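PDB 6JDS: PP1b from Porcine reproductive and respiratory syndrome virus, which probably hydrolyses ATP to unwind nucleic acid in viral RNA replication, this chain being a truncated nsp10 helicase with its zinc-binding domain. Local coordinates for residues Q175-M180 against V209-G214. Numbering follows the deposited sequence.
Sequences QTMLDM and VRILAG
Helix 175-180 and strand 209-211 run antiparallel, at 176°, with their axes 8.9 Å apart and Met177 opposite Ile211. They are two limbs of a beta-alpha-beta unit in the parallel sheet of the RecA-like ATPase domain expected of a superfamily 1 helicase: strand 168-171 leads into helix 174-184, and the chain returns through strand 208-211, which pairs beside the first strand at the margin of the sheet. No hydrogen bond crosses the contact, which is made by apolar side chains and a methyl set against strand backbone. Met177 does most of the work. Its CG lies anti to the backbone N (chi1 -169°) and the chain stays extended, which carries the terminal methyl across to the strand. On the way it slides past Val209 in the opposite sense, CG resting 3.8 Å from Val209 CG1, while SD passes 4.3 Å from Ile211 CD1. The same Val209 CG1 meets Met180 CG at 4.1 Å, one methyl thus touching two methionines three residues apart on the helix. Beyond CG, Met180 bends away, and its side chain touches Ile169 and Asp225, a zinc ligand seen in a structure of this protein but without its metal here. At the far end of Met177, CE abuts the strand backbone, 3.3 Å from Val209 O and 4.0 Å from Ile211 N.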
loop_
_atom_site.group_PDB
_atom_site.type_symbol
_atom_site.label_atom_id
_atom_site.label_comp_id
_atom_site.label_asym_id
_atom_site.label_seq_id
_atom_site.Cartn_x
_atom_site.Cartn_y
_atom_site.Cartn_z
ATOM N N GLN A 175 -11.203 -3.230 16.113
ATOM C CA GLN A 175 -11.282 -3.034 17.560
ATOM C C GLN A 175 -10.466 -1.825 18.016
ATOM O O GLN A 175 -10.940 -1.020 18.819
ATOM C CB GLN A 175 -10.813 -4.297 18.297
ATOM C CG GLN A 175 -11.007 -4.258 19.809
ATOM C CD GLN A 175 -12.456 -4.036 20.209
ATOM O OE1 GLN A 175 -13.326 -4.849 19.900
ATOM N NE2 GLN A 175 -12.720 -2.930 20.897
ATOM N N THR A 176 -9.241 -1.705 17.510
ATOM C CA THR A 176 -8.388 -0.553 17.819
ATOM C C THR A 176 -8.990 0.741 17.271
ATOM O O THR A 176 -8.855 1.799 17.882
ATOM C CB THR A 176 -6.965 -0.721 17.248
ATOM O OG1 THR A 176 -7.034 -1.002 15.842
ATOM C CG2 THR A 176 -6.217 -1.844 17.964
ATOM N N MET A 177 -9.643 0.647 16.116
ATOM C CA MET A 177 -10.337 1.783 15.512
ATOM C C MET A 177 -11.507 2.235 16.380
ATOM O O MET A 177 -11.729 3.431 16.555
ATOM C CB MET A 177 -10.851 1.404 14.118
ATOM C CG MET A 177 -11.355 2.574 13.290
ATOM S SD MET A 177 -12.110 2.024 11.748
ATOM C CE MET A 177 -12.375 3.593 10.931
ATOM N N LEU A 178 -12.253 1.271 16.913
ATOM C CA LEU A 178 -13.380 1.557 17.798
ATOM C C LEU A 178 -12.919 2.241 19.083
ATOM O O LEU A 178 -13.512 3.232 19.506
ATOM C CB LEU A 178 -14.137 0.266 18.132
ATOM C CG LEU A 178 -15.388 0.370 19.013
ATOM C CD1 LEU A 178 -16.346 1.438 18.505
ATOM C CD2 LEU A 178 -16.082 -0.982 19.086
ATOM N N ASP A 179 -11.856 1.715 19.687
ATOM C CA ASP A 179 -11.315 2.266 20.931
ATOM C C ASP A 179 -10.724 3.664 20.737
ATOM O O ASP A 179 -10.773 4.490 21.650
ATOM C CB ASP A 179 -10.250 1.331 21.520
ATOM C CG ASP A 179 -10.806 -0.036 21.903
ATOM O OD1 ASP A 179 -12.044 -0.209 21.932
ATOM O OD2 ASP A 179 -9.997 -0.947 22.176
ATOM N N MET A 180 -10.162 3.923 19.559
ATOM C CA MET A 180 -9.623 5.246 19.231
ATOM C C MET A 180 -10.751 6.271 19.085
ATOM O O MET A 180 -10.604 7.425 19.489
ATOM C CB MET A 180 -8.793 5.178 17.942
ATOM C CG MET A 180 -8.212 6.506 17.460
ATOM S SD MET A 180 -7.205 7.385 18.673
ATOM C CE MET A 180 -5.943 6.166 19.039
ATOM N N VAL A 209 -10.304 9.243 11.554
ATOM C CA VAL A 209 -9.797 7.960 12.028
ATOM C C VAL A 209 -10.022 6.942 10.918
ATOM O O VAL A 209 -11.166 6.647 10.571
ATOM C CB VAL A 209 -10.517 7.500 13.310
ATOM C CG1 VAL A 209 -10.009 6.133 13.754
ATOM C CG2 VAL A 209 -10.335 8.529 14.418
ATOM N N ARG A 210 -8.934 6.413 10.360
ATOM C CA ARG A 210 -9.010 5.522 9.204
ATOM C C ARG A 210 -8.345 4.180 9.485
ATOM O O ARG A 210 -7.336 4.115 10.184
ATOM C CB ARG A 210 -8.344 6.174 7.994
ATOM C CG ARG A 210 -8.943 7.511 7.597
ATOM C CD ARG A 210 -8.318 8.031 6.313
ATOM N NE ARG A 210 -8.951 9.267 5.851
ATOM C CZ ARG A 210 -10.127 9.339 5.227
ATOM N NH1 ARG A 210 -10.842 8.243 4.976
ATOM N NH2 ARG A 210 -10.598 10.525 4.852
ATOM N N ILE A 211 -8.920 3.112 8.936
ATOM C CA ILE A 211 -8.327 1.782 9.038
ATOM C C ILE A 211 -7.058 1.738 8.178
ATOM O O ILE A 211 -7.040 2.238 7.051
ATOM C CB ILE A 211 -9.335 0.671 8.641
ATOM C CG1 ILE A 211 -8.873 -0.694 9.161
ATOM C CG2 ILE A 211 -9.564 0.624 7.134
ATOM C CD1 ILE A 211 -9.084 -0.884 10.650
ATOM N N LEU A 212 -5.997 1.156 8.727
ATOM C CA LEU A 212 -4.674 1.190 8.099
ATOM C C LEU A 212 -4.653 0.568 6.697
ATOM O O LEU A 212 -4.024 1.108 5.784
ATOM C CB LEU A 212 -3.650 0.492 9.005
ATOM C CG LEU A 212 -2.220 0.367 8.476
ATOM C CD1 LEU A 212 -1.633 1.727 8.128
ATOM C CD2 LEU A 212 -1.336 -0.356 9.478
ATOM N N ALA A 213 -5.351 -0.553 6.532
ATOM C CA ALA A 213 -5.393 -1.267 5.252
ATOM C C ALA A 213 -6.040 -0.462 4.120
ATOM O O ALA A 213 -5.862 -0.796 2.947
ATOM C CB ALA A 213 -6.108 -2.602 5.416
ATOM N N GLY A 214 -6.794 0.579 4.470
ATOM C CA GLY A 214 -7.391 1.479 3.484
ATOM C C GLY A 214 -6.396 2.366 2.757
ATOM O O GLY A 214 -6.732 2.968 1.737
#